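Local atomic coordinates of ochratoxinase (PDB entry 4C65), a protein that hydrolyses the amide bond of ochratoxin A to release phenylalanine, acting as a zinc-dependent carboxypeptidase of the amidohydrolase superfamily, assembled as a homooctamer. Residues A[5-10]-A[29-34]; A[293-298]-A[309-314]; A[388-393]-A[414-419]. One frame throughout, in Å; residues are numbered along the deposited sequence.

Interactions 1 and 3 are buried pairings of antiparallel strands in one mixed sheet, their centres about 10 Å apart, whereas interaction 2 packs two helices on the other side of the chain's centre and is only partly buried. The two strand contacts touch: Ile10 and Ile30 of interaction 1 pack against the Trp415 indole of interaction 3, and Lys33 O lies 2.9 Å from Ala389 N, probably hydrogen-bonded. Both are held mainly by backbone hydrogen bonds, and in each an aspartate carboxylate takes a further backbone N-H beyond the paired strands. Interaction 2 rests on apolar side-chain packing, without a hydrogen bond between its segments, and is the one nearest the zinc site.

Interaction 1: residues A[5-10]-A[29-34]; sequences AKVTII and VISDKI
Residues 7-10 and 29-31 run as antiparallel strands, 4.6 Å apart at their closest and 166° between directions, with Thr8 and Ile30 forming the hydrogen-bonded pair between the non-hydrogen-bonded pairs Val7-Ser31 and Ile9-Val29. Thr8 N donates a hydrogen bond to Ile30 O and Ile30 N donates one to Thr8 O, each 2.8 Å long. Val7, Ile9, Val29 and Ser31 share one face. There the CG1 methyls of Val7 and Val29 meet at 3.9 Å, both anti to their own backbone N, while Val29 CG2 lies farther off, 4.3 Å from Ile9 CG1. This is the beta hairpin formed by strands 7-15 and 26-31, which probably belongs to the smaller beta-sandwich domain; helix 46-51 packs on the valine face through Tyr48 and Leu49. On the other face the side chains of Ile10 and Ile30 slant across each other, their CD1 methyls 3.9 Å apart. Thr8 sits beside Ile30 on that face, CB to CB 4.2 Å, and also touches Ser54 and His56 of strand 54-58. Beyond the last strand pair, Asp32 grips Lys6 twice. Its backbone N reaches Lys6 O, and its side chain reaches back to take Lys6 N on OD1 at 2.9 Å. That second bond is nearly straight at the hydrogen (170°), although the N-H comes in from above the carboxylate plane. The other oxygen, OD2, rests 3.6 Å from Ala5 CB. Asp32 is also the first central residue of a type II' turn from Ser31 to Ile34, which leads into strand 34-38.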
ATOM      1  N   ALA A   5      17.955  50.794 -22.853  1.00 47.40           N
ATOM      2  CA  ALA A   5      17.102  49.866 -23.600  1.00 42.61           C
ATOM      3  C   ALA A   5      17.799  49.403 -24.856  1.00 39.85           C
ATOM      4  O   ALA A   5      18.512  50.167 -25.494  1.00 40.92           O
ATOM      5  CB  ALA A   5      15.820  50.555 -23.975  1.00 41.59           C
ATOM      6  N   LYS A   6      17.618  48.138 -25.183  1.00 36.76           N
ATOM      7  CA  LYS A   6      18.186  47.580 -26.389  1.00 35.09           C
ATOM      8  C   LYS A   6      17.208  47.717 -27.547  1.00 32.09           C
ATOM      9  O   LYS A   6      16.123  47.163 -27.541  1.00 29.54           O
ATOM     10  CB  LYS A   6      18.593  46.123 -26.174  1.00 35.21           C
ATOM     11  CG  LYS A   6      19.365  45.549 -27.341  1.00 35.62           C
ATOM     12  CD  LYS A   6      20.010  44.211 -27.022  1.00 36.43           C
ATOM     13  CE  LYS A   6      20.423  43.495 -28.332  1.00 35.97           C
ATOM     14  NZ  LYS A   6      20.348  42.005 -28.315  1.00 34.89           N
ATOM     15  N   VAL A   7      17.628  48.459 -28.560  1.00 31.70           N
ATOM     16  CA  VAL A   7      16.762  48.831 -29.652  1.00 29.96           C
ATOM     17  C   VAL A   7      17.229  48.208 -30.959  1.00 28.63           C
ATOM     18  O   VAL A   7      18.400  48.300 -31.310  1.00 29.78           O
ATOM     19  CB  VAL A   7      16.707  50.370 -29.760  1.00 31.55           C
ATOM     20  CG1 VAL A   7      15.927  50.818 -30.995  1.00 31.01           C
ATOM     21  CG2 VAL A   7      16.089  50.940 -28.496  1.00 32.46           C
ATOM     22  N   THR A   8      16.290  47.603 -31.695  1.00 26.46           N
ATOM     23  CA  THR A   8      16.563  47.013 -33.006  1.00 25.46           C
ATOM     24  C   THR A   8      15.559  47.541 -34.031  1.00 24.75           C
ATOM     25  O   THR A   8      14.358  47.553 -33.777  1.00 23.84           O
ATOM     26  CB  THR A   8      16.445  45.484 -32.970  1.00 24.14           C
ATOM     27  OG1 THR A   8      17.254  44.966 -31.922  1.00 24.47           O
ATOM     28  CG2 THR A   8      16.874  44.875 -34.286  1.00 24.05           C
ATOM     29  N   ILE A   9      16.059  48.010 -35.174  1.00 25.30           N
ATOM     30  CA  ILE A   9      15.196  48.437 -36.270  1.00 24.63           C
ATOM     31  C   ILE A   9      15.244  47.401 -37.361  1.00 23.60           C
ATOM     32  O   ILE A   9      16.320  46.996 -37.791  1.00 23.91           O
ATOM     33  CB  ILE A   9      15.595  49.805 -36.855  1.00 26.29           C
ATOM     34  CG1 ILE A   9      15.671  50.839 -35.726  1.00 27.39           C
ATOM     35  CG2 ILE A   9      14.574  50.246 -37.895  1.00 25.89           C
ATOM     36  CD1 ILE A   9      16.023  52.233 -36.170  1.00 29.06           C
ATOM     37  N   ILE A  10      14.065  46.952 -37.780  1.00 22.43           N
ATOM     38  CA  ILE A  10      13.946  46.005 -38.876  1.00 22.10           C
ATOM     39  C   ILE A  10      13.134  46.640 -39.999  1.00 22.07           C
ATOM     40  O   ILE A  10      11.990  47.024 -39.790  1.00 21.31           O
ATOM     41  CB  ILE A  10      13.215  44.725 -38.437  1.00 20.97           C
ATOM     42  CG1 ILE A  10      13.899  44.107 -37.223  1.00 21.00           C
ATOM     43  CG2 ILE A  10      13.150  43.731 -39.594  1.00 20.83           C
ATOM     44  CD1 ILE A  10      12.986  43.198 -36.427  1.00 20.01           C
ATOM     45  N   VAL A  29      10.262  48.491 -34.858  1.00 21.72           N
ATOM     46  CA  VAL A  29      11.273  48.715 -33.849  1.00 22.70           C
ATOM     47  C   VAL A  29      11.026  47.800 -32.648  1.00 22.27           C
ATOM     48  O   VAL A  29       9.906  47.720 -32.139  1.00 21.80           O
ATOM     49  CB  VAL A  29      11.282  50.168 -33.377  1.00 24.27           C
ATOM     50  CG1 VAL A  29      12.325  50.369 -32.297  1.00 25.27           C
ATOM     51  CG2 VAL A  29      11.549  51.104 -34.550  1.00 25.23           C
ATOM     52  N   ILE A  30      12.085  47.126 -32.210  1.00 22.25           N
ATOM     53  CA  ILE A  30      12.051  46.354 -30.980  1.00 22.20           C
ATOM     54  C   ILE A  30      12.803  47.127 -29.906  1.00 23.39           C
ATOM     55  O   ILE A  30      13.947  47.516 -30.107  1.00 23.94           O
ATOM     56  CB  ILE A  30      12.727  44.969 -31.139  1.00 21.43           C
ATOM     57  CG1 ILE A  30      12.021  44.154 -32.231  1.00 20.64           C
ATOM     58  CG2 ILE A  30      12.703  44.212 -29.815  1.00 21.45           C
ATOM     59  CD1 ILE A  30      12.659  42.796 -32.520  1.00 20.00           C
ATOM     60  N   SER A  31      12.147  47.341 -28.770  1.00 23.76           N
ATOM     61  CA  SER A  31      12.819  47.861 -27.582  1.00 25.15           C
ATOM     62  C   SER A  31      12.722  46.805 -26.506  1.00 25.01           C
ATOM     63  O   SER A  31      11.640  46.543 -26.006  1.00 23.96           O
ATOM     64  CB  SER A  31      12.176  49.166 -27.115  1.00 26.25           C
ATOM     65  OG  SER A  31      12.819  49.637 -25.952  1.00 27.80           O
ATOM     66  N   ASP A  32      13.861  46.194 -26.176  1.00 25.84           N
ATOM     67  CA  ASP A  32      13.931  45.106 -25.214  1.00 26.30           C
ATOM     68  C   ASP A  32      13.005  43.969 -25.620  1.00 25.02           C
ATOM     69  O   ASP A  32      13.235  43.358 -26.643  1.00 24.00           O
ATOM     70  CB  ASP A  32      13.673  45.611 -23.794  1.00 28.04           C
ATOM     71  CG  ASP A  32      14.796  46.501 -23.296  1.00 30.55           C
ATOM     72  OD1 ASP A  32      15.947  46.241 -23.683  1.00 30.99           O
ATOM     73  OD2 ASP A  32      14.532  47.461 -22.554  1.00 32.50           O
ATOM     74  N   LYS A  33      11.955  43.690 -24.850  1.00 25.88           N
ATOM     75  CA  LYS A  33      11.092  42.525 -25.116  1.00 24.77           C
ATOM     76  C   LYS A  33       9.886  42.839 -25.949  1.00 23.19           C
ATOM     77  O   LYS A  33       9.192  41.923 -26.385  1.00 21.52           O
ATOM     78  CB  LYS A  33      10.637  41.917 -23.801  1.00 26.90           C
ATOM     79  CG  LYS A  33      11.805  41.387 -22.986  1.00 29.17           C
ATOM     80  CD  LYS A  33      11.424  41.052 -21.555  1.00 31.88           C
ATOM     81  CE  LYS A  33      12.633  40.666 -20.719  1.00 35.01           C
ATOM     82  NZ  LYS A  33      12.441  39.381 -19.984  1.00 36.26           N
ATOM     83  N   ILE A  34       9.631  44.123 -26.180  1.00 23.48           N
ATOM     84  CA  ILE A  34       8.380  44.593 -26.760  1.00 22.86           C
ATOM     85  C   ILE A  34       8.541  45.337 -28.074  1.00 22.53           C
ATOM     86  O   ILE A  34       9.617  45.756 -28.423  1.00 22.88           O
ATOM     87  CB  ILE A  34       7.727  45.429 -25.641  1.00 24.49           C
ATOM     88  CG1 ILE A  34       7.084  44.374 -24.746  1.00 24.49           C
ATOM     89  CG2 ILE A  34       6.728  46.480 -26.113  1.00 24.91           C
ATOM     90  CD1 ILE A  34       7.678  44.305 -23.360  1.00 25.88           C
TER

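Interaction 2: residues A[293-298]-A[309-314]; sequences IFLASN and KLQALA
Helical residues 293-297 and 309-314 run roughly antiparallel, with 138° between their directions and axes 10.6 Å apart at closest approach; the nearest CA atoms are those of Leu295 and Gln311. Side chains span the distance, chiefly the Phe294 ring. Its CG lies between the backbone N and the carbonyl carbon (chi1 74°), and the ring extends to Leu310. The CD2 methyl of Leu310 sits over one face in a CH-pi contact, 3.7 Å from the ring centroid and 14° off the normal, displaced a little toward the rim. Methyl and ring are thus in direct van der Waals contact, CD2 lying 3.7 Å from both CZ and CE2. Ring atom CE1 is also 3.7 Å from the backbone Leu310 O, while Ala314 CB comes to CE1 obliquely. The Phe294 side chain lies about 9 Å from that of the zinc ligand His265.

One turn further along the second helix, Ala314 CB also meets the branched end of Leu295, with CD2 at 3.9 Å and CD1 almost as near. Gln311 contributes its aliphatic part, CG lying 4.3 Å from Leu295 CD2. The side-chain contacts are apolar, and the two segments share no hydrogen bond.

Ala314 also packs on Ile291, and its carbonyl accepts a hydrogen bond from Arg288 NH1. Helix 288-297 and helix 304-327 follow one another in the chain, after strand 283-285 and before strand 331-332 of the barrel.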
ATOM      1  N   ILE A 293      -3.125  12.840 -42.702  1.00 33.76           N
ATOM      2  CA  ILE A 293      -2.151  11.745 -42.566  1.00 36.05           C
ATOM      3  C   ILE A 293      -2.778  10.380 -42.842  1.00 39.14           C
ATOM      4  O   ILE A 293      -2.254   9.608 -43.644  1.00 41.63           O
ATOM      5  CB  ILE A 293      -1.475  11.739 -41.178  1.00 34.52           C
ATOM      6  CG1 ILE A 293      -0.467  12.882 -41.105  1.00 33.37           C
ATOM      7  CG2 ILE A 293      -0.779  10.406 -40.905  1.00 35.45           C
ATOM      8  CD1 ILE A 293      -0.040  13.217 -39.692  1.00 32.06           C
ATOM      9  N   PHE A 294      -3.900  10.083 -42.197  1.00 41.01           N
ATOM     10  CA  PHE A 294      -4.518   8.771 -42.384  1.00 44.80           C
ATOM     11  C   PHE A 294      -5.219   8.666 -43.756  1.00 46.26           C
ATOM     12  O   PHE A 294      -5.385   7.558 -44.286  1.00 48.63           O
ATOM     13  CB  PHE A 294      -5.405   8.363 -41.172  1.00 46.09           C
ATOM     14  CG  PHE A 294      -6.725   9.092 -41.055  1.00 48.71           C
ATOM     15  CD1 PHE A 294      -7.685   9.041 -42.084  1.00 51.31           C
ATOM     16  CD2 PHE A 294      -7.047   9.787 -39.880  1.00 49.22           C
ATOM     17  CE1 PHE A 294      -8.904   9.706 -41.967  1.00 52.53           C
ATOM     18  CE2 PHE A 294      -8.267  10.456 -39.761  1.00 50.37           C
ATOM     19  CZ  PHE A 294      -9.197  10.414 -40.805  1.00 51.53           C
ATOM     20  N   LEU A 295      -5.639   9.800 -44.330  1.00 44.88           N
ATOM     21  CA  LEU A 295      -6.171   9.789 -45.700  1.00 46.18           C
ATOM     22  C   LEU A 295      -5.067   9.391 -46.677  1.00 48.08           C
ATOM     23  O   LEU A 295      -5.325   8.687 -47.656  1.00 49.67           O
ATOM     24  CB  LEU A 295      -6.761  11.137 -46.098  1.00 44.83           C
ATOM     25  CG  LEU A 295      -8.163  11.478 -45.583  1.00 43.92           C
ATOM     26  CD1 LEU A 295      -8.545  12.882 -46.019  1.00 43.48           C
ATOM     27  CD2 LEU A 295      -9.191  10.482 -46.068  1.00 45.70           C
ATOM     28  N   ALA A 296      -3.839   9.821 -46.395  1.00 47.83           N
ATOM     29  CA  ALA A 296      -2.688   9.443 -47.215  1.00 50.08           C
ATOM     30  C   ALA A 296      -2.327   7.967 -47.023  1.00 53.52           C
ATOM     31  O   ALA A 296      -1.812   7.338 -47.938  1.00 55.79           O
ATOM     32  CB  ALA A 296      -1.500  10.322 -46.897  1.00 48.07           C
ATOM     33  N   SER A 297      -2.626   7.418 -45.847  1.00 55.83           N
ATOM     34  CA  SER A 297      -2.444   5.979 -45.571  1.00 59.23           C
ATOM     35  C   SER A 297      -3.293   5.067 -46.431  1.00 62.45           C
ATOM     36  O   SER A 297      -2.857   3.980 -46.804  1.00 66.31           O
ATOM     37  CB  SER A 297      -2.756   5.693 -44.106  1.00 58.91           C
ATOM     38  OG  SER A 297      -1.691   6.106 -43.343  1.00 60.69           O
ATOM     39  N   ASN A 298      -4.511   5.509 -46.727  1.00 64.34           N
ATOM     40  CA  ASN A 298      -5.390   4.837 -47.691  1.00 67.66           C
ATOM     41  C   ASN A 298      -6.019   3.520 -47.251  1.00 68.39           C
ATOM     42  O   ASN A 298      -6.147   2.578 -48.032  1.00 69.24           O
ATOM     43  CB  ASN A 298      -4.668   4.733 -49.039  1.00 69.87           C
ATOM     44  CG  ASN A 298      -5.417   5.447 -50.151  1.00 71.59           C
ATOM     45  OD1 ASN A 298      -6.616   5.733 -50.052  1.00 72.48           O
ATOM     46  ND2 ASN A 298      -4.725   5.690 -51.240  1.00 72.90           N
ATOM     47  N   LYS A 309     -15.414   4.200 -42.380  1.00 53.02           N
ATOM     48  CA  LYS A 309     -15.766   5.027 -41.216  1.00 50.86           C
ATOM     49  C   LYS A 309     -14.848   6.213 -41.096  1.00 47.78           C
ATOM     50  O   LYS A 309     -15.302   7.320 -40.820  1.00 46.13           O
ATOM     51  CB  LYS A 309     -15.688   4.246 -39.887  1.00 51.49           C
ATOM     52  CG  LYS A 309     -17.016   3.822 -39.247  1.00 53.29           C
ATOM     53  CD  LYS A 309     -16.837   3.307 -37.810  1.00 53.63           C
ATOM     54  CE  LYS A 309     -17.487   1.933 -37.497  1.00 56.46           C
ATOM     55  NZ  LYS A 309     -17.889   1.752 -36.064  1.00 55.75           N
ATOM     56  N   LEU A 310     -13.557   5.966 -41.279  1.00 46.86           N
ATOM     57  CA  LEU A 310     -12.551   7.017 -41.253  1.00 45.27           C
ATOM     58  C   LEU A 310     -12.732   8.067 -42.351  1.00 44.31           C
ATOM     59  O   LEU A 310     -12.555   9.257 -42.102  1.00 42.42           O
ATOM     60  CB  LEU A 310     -11.138   6.420 -41.362  1.00 46.38           C
ATOM     61  CG  LEU A 310     -10.496   6.036 -40.013  1.00 45.83           C
ATOM     62  CD1 LEU A 310      -9.282   5.135 -40.197  1.00 47.05           C
ATOM     63  CD2 LEU A 310     -10.140   7.272 -39.196  1.00 44.34           C
ATOM     64  N   GLN A 311     -13.074   7.623 -43.554  1.00 45.19           N
ATOM     65  CA  GLN A 311     -13.321   8.537 -44.667  1.00 45.23           C
ATOM     66  C   GLN A 311     -14.553   9.391 -44.456  1.00 44.16           C
ATOM     67  O   GLN A 311     -14.555  10.564 -44.807  1.00 42.89           O
ATOM     68  CB  GLN A 311     -13.475   7.779 -45.969  1.00 48.09           C
ATOM     69  CG  GLN A 311     -12.159   7.435 -46.607  1.00 49.36           C
ATOM     70  CD  GLN A 311     -12.342   6.661 -47.894  1.00 52.78           C
ATOM     71  OE1 GLN A 311     -13.012   5.622 -47.923  1.00 55.32           O
ATOM     72  NE2 GLN A 311     -11.723   7.145 -48.968  1.00 53.77           N
ATOM     73  N   ALA A 312     -15.604   8.776 -43.919  1.00 43.98           N
ATOM     74  CA  ALA A 312     -16.836   9.465 -43.587  1.00 43.13           C
ATOM     75  C   ALA A 312     -16.540  10.579 -42.602  1.00 40.49           C
ATOM     76  O   ALA A 312     -17.046  11.692 -42.743  1.00 40.15           O
ATOM     77  CB  ALA A 312     -17.848   8.494 -42.988  1.00 44.08           C
ATOM     78  N   LEU A 313     -15.736  10.268 -41.590  1.00 38.68           N
ATOM     79  CA  LEU A 313     -15.344  11.254 -40.580  1.00 35.93           C
ATOM     80  C   LEU A 313     -14.467  12.354 -41.191  1.00 34.25           C
ATOM     81  O   LEU A 313     -14.658  13.513 -40.898  1.00 32.59           O
ATOM     82  CB  LEU A 313     -14.611  10.579 -39.414  1.00 35.10           C
ATOM     83  CG  LEU A 313     -14.268  11.473 -38.210  1.00 33.07           C
ATOM     84  CD1 LEU A 313     -14.202  10.631 -36.943  1.00 32.94           C
ATOM     85  CD2 LEU A 313     -12.954  12.237 -38.407  1.00 32.13           C
ATOM     86  N   ALA A 314     -13.514  11.972 -42.037  1.00 34.33           N
ATOM     87  CA  ALA A 314     -12.693  12.937 -42.780  1.00 33.22           C
ATOM     88  C   ALA A 314     -13.544  13.909 -43.599  1.00 33.03           C
ATOM     89  O   ALA A 314     -13.305  15.095 -43.553  1.00 31.31           O
ATOM     90  CB  ALA A 314     -11.707  12.210 -43.682  1.00 34.27           C
TER

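Interaction 3: residues A[388-393]-A[414-419]; sequences EADVIA and VWKGGK
At the edge of the Trp415 indole, in its plane, lies Val391 O, 3.4 Å from CE3; beyond this contact His56 meets the indole edge-to-face and His413 lies nearly parallel to it. The side chain of Val391 crosses the indole at a slant, CB 4.1 Å from CE3. The same Val391 O accepts Trp415 N almost head-on (C=O...N angle 167°), and Val391 N is bonded to Trp415 O, making this the hydrogen-bonded pair of antiparallel strands 391-393 and 414-416. On the opposite face of the sheet from Val391 and Trp415, Ile392 and Val414 lie side by side, CG2 to CG2 4.0 Å, with Met62 and Leu65 of strand 60-67 packing on Ile392.

At the end of strand 414-416, a type I' turn from Lys416 to Lys419 makes the hairpin bend into strand 419-422. With Asp390 CG beside its own backbone N (chi1 -69°), the carboxylate is near the turn, and OD1 accepts Gly417 N at 2.8 Å, while Gly418 N binds Ala389 O at 2.9 Å. Both central turn N-H groups are therefore satisfied by residues 389-390, one by a carboxylate oxygen, which would be expected to favour a negatively charged Asp390 and to tie the turn to residues 389-390.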
ATOM      1  N   GLU A 388       4.371  41.684 -27.671  1.00 20.76           N
ATOM      2  CA  GLU A 388       5.644  41.003 -27.436  1.00 20.95           C
ATOM      3  C   GLU A 388       6.411  40.836 -28.745  1.00 20.07           C
ATOM      4  O   GLU A 388       5.830  40.550 -29.785  1.00 20.03           O
ATOM      5  CB  GLU A 388       5.442  39.636 -26.790  1.00 21.63           C
ATOM      6  CG  GLU A 388       4.820  39.690 -25.419  1.00 23.75           C
ATOM      7  CD  GLU A 388       5.359  38.659 -24.449  1.00 26.43           C
ATOM      8  OE1 GLU A 388       5.649  37.472 -24.817  1.00 28.18           O
ATOM      9  OE2 GLU A 388       5.500  39.057 -23.278  1.00 30.00           O
ATOM     10  N   ALA A 389       7.725  41.009 -28.674  1.00 19.60           N
ATOM     11  CA  ALA A 389       8.596  40.963 -29.852  1.00 19.14           C
ATOM     12  C   ALA A 389       8.918  39.535 -30.250  1.00 17.71           C
ATOM     13  O   ALA A 389      10.051  39.096 -30.155  1.00 17.48           O
ATOM     14  CB  ALA A 389       9.866  41.764 -29.594  1.00 19.93           C
ATOM     15  N   ASP A 390       7.881  38.821 -30.683  1.00 16.70           N
ATOM     16  CA  ASP A 390       8.002  37.497 -31.305  1.00 15.74           C
ATOM     17  C   ASP A 390       7.785  37.718 -32.813  1.00 16.07           C
ATOM     18  O   ASP A 390       6.656  37.976 -33.260  1.00 15.84           O
ATOM     19  CB  ASP A 390       6.946  36.542 -30.765  1.00 14.77           C
ATOM     20  CG  ASP A 390       7.170  36.163 -29.320  1.00 14.40           C
ATOM     21  OD1 ASP A 390       8.064  36.768 -28.672  1.00 15.09           O
ATOM     22  OD2 ASP A 390       6.500  35.234 -28.843  1.00 13.27           O
ATOM     23  N   VAL A 391       8.883  37.714 -33.570  1.00 16.50           N
ATOM     24  CA  VAL A 391       8.888  38.277 -34.919  1.00 17.05           C
ATOM     25  C   VAL A 391       9.738  37.385 -35.770  1.00 17.35           C
ATOM     26  O   VAL A 391      10.817  36.961 -35.341  1.00 17.45           O
ATOM     27  CB  VAL A 391       9.465  39.724 -34.928  1.00 17.89           C
ATOM     28  CG1 VAL A 391       9.416  40.332 -36.325  1.00 18.71           C
ATOM     29  CG2 VAL A 391       8.722  40.617 -33.950  1.00 17.79           C
ATOM     30  N   ILE A 392       9.265  37.078 -36.970  1.00 17.66           N
ATOM     31  CA  ILE A 392      10.082  36.305 -37.898  1.00 18.22           C
ATOM     32  C   ILE A 392      10.205  36.992 -39.255  1.00 19.44           C
ATOM     33  O   ILE A 392       9.296  37.713 -39.692  1.00 19.17           O
ATOM     34  CB  ILE A 392       9.569  34.858 -38.061  1.00 17.61           C
ATOM     35  CG1 ILE A 392       8.151  34.814 -38.647  1.00 17.63           C
ATOM     36  CG2 ILE A 392       9.615  34.144 -36.724  1.00 16.80           C
ATOM     37  CD1 ILE A 392       7.693  33.426 -39.072  1.00 17.36           C
ATOM     38  N   ALA A 393      11.335  36.752 -39.902  1.00 20.62           N
ATOM     39  CA  ALA A 393      11.574  37.272 -41.234  1.00 22.47           C
ATOM     40  C   ALA A 393      11.635  36.136 -42.219  1.00 23.52           C
ATOM     41  O   ALA A 393      12.173  35.069 -41.921  1.00 22.82           O
ATOM     42  CB  ALA A 393      12.858  38.077 -41.285  1.00 23.16           C
ATOM     43  N   VAL A 414      14.646  34.898 -36.563  1.00 17.88           N
ATOM     44  CA  VAL A 414      13.657  34.597 -35.523  1.00 16.85           C
ATOM     45  C   VAL A 414      13.962  35.352 -34.224  1.00 16.69           C
ATOM     46  O   VAL A 414      14.980  35.116 -33.591  1.00 16.99           O
ATOM     47  CB  VAL A 414      13.564  33.084 -35.243  1.00 16.28           C
ATOM     48  CG1 VAL A 414      12.522  32.795 -34.161  1.00 15.21           C
ATOM     49  CG2 VAL A 414      13.222  32.331 -36.523  1.00 16.57           C
ATOM     50  N   TRP A 415      13.064  36.265 -33.858  1.00 16.56           N
ATOM     51  CA  TRP A 415      13.076  36.937 -32.573  1.00 16.53           C
ATOM     52  C   TRP A 415      11.983  36.353 -31.664  1.00 15.68           C
ATOM     53  O   TRP A 415      10.833  36.213 -32.078  1.00 15.10           O
ATOM     54  CB  TRP A 415      12.779  38.433 -32.726  1.00 17.16           C
ATOM     55  CG  TRP A 415      13.871  39.233 -33.305  1.00 18.17           C
ATOM     56  CD1 TRP A 415      14.902  39.825 -32.633  1.00 18.88           C
ATOM     57  CD2 TRP A 415      14.063  39.527 -34.684  1.00 18.79           C
ATOM     58  NE1 TRP A 415      15.712  40.490 -33.511  1.00 19.95           N
ATOM     59  CE2 TRP A 415      15.215  40.326 -34.778  1.00 20.01           C
ATOM     60  CE3 TRP A 415      13.380  39.187 -35.850  1.00 18.64           C
ATOM     61  CZ2 TRP A 415      15.701  40.791 -36.001  1.00 20.94           C
ATOM     62  CZ3 TRP A 415      13.853  39.648 -37.052  1.00 19.66           C
ATOM     63  CH2 TRP A 415      15.004  40.437 -37.124  1.00 20.82           C
ATOM     64  N   LYS A 416      12.368  36.001 -30.439  1.00 15.77           N
ATOM     65  CA  LYS A 416      11.421  35.619 -29.389  1.00 15.22           C
ATOM     66  C   LYS A 416      11.697  36.488 -28.180  1.00 15.54           C
ATOM     67  O   LYS A 416      12.805  36.492 -27.648  1.00 15.71           O
ATOM     68  CB  LYS A 416      11.576  34.152 -29.016  1.00 14.88           C
ATOM     69  CG  LYS A 416      10.492  33.693 -28.049  1.00 14.48           C
ATOM     70  CD  LYS A 416      10.701  32.284 -27.511  1.00 14.38           C
ATOM     71  CE  LYS A 416      11.624  32.208 -26.305  1.00 14.62           C
ATOM     72  NZ  LYS A 416      11.270  31.027 -25.492  1.00 14.04           N
ATOM     73  N   GLY A 417      10.680  37.233 -27.751  1.00 15.73           N
ATOM     74  CA  GLY A 417      10.841  38.172 -26.643  1.00 16.48           C
ATOM     75  C   GLY A 417      11.927  39.196 -26.897  1.00 17.68           C
ATOM     76  O   GLY A 417      12.629  39.601 -25.976  1.00 18.35           O
ATOM     77  N   GLY A 418      12.078  39.596 -28.162  1.00 18.06           N
ATOM     78  CA  GLY A 418      13.101  40.564 -28.555  1.00 18.97           C
ATOM     79  C   GLY A 418      14.506  40.009 -28.732  1.00 19.36           C
ATOM     80  O   GLY A 418      15.393  40.702 -29.182  1.00 20.40           O
ATOM     81  N   LYS A 419      14.695  38.739 -28.410  1.00 19.07           N
ATOM     82  CA  LYS A 419      15.989  38.082 -28.530  1.00 19.61           C
ATOM     83  C   LYS A 419      16.081  37.291 -29.831  1.00 18.98           C
ATOM     84  O   LYS A 419      15.166  36.567 -30.197  1.00 18.16           O
ATOM     85  CB  LYS A 419      16.205  37.157 -27.333  1.00 19.78           C
ATOM     86  CG  LYS A 419      17.565  36.507 -27.354  1.00 21.04           C
ATOM     87  CD  LYS A 419      17.931  35.788 -26.070  1.00 21.69           C
ATOM     88  CE  LYS A 419      19.195  34.977 -26.334  1.00 22.68           C
ATOM     89  NZ  LYS A 419      19.559  34.135 -25.170  1.00 23.11           N
TER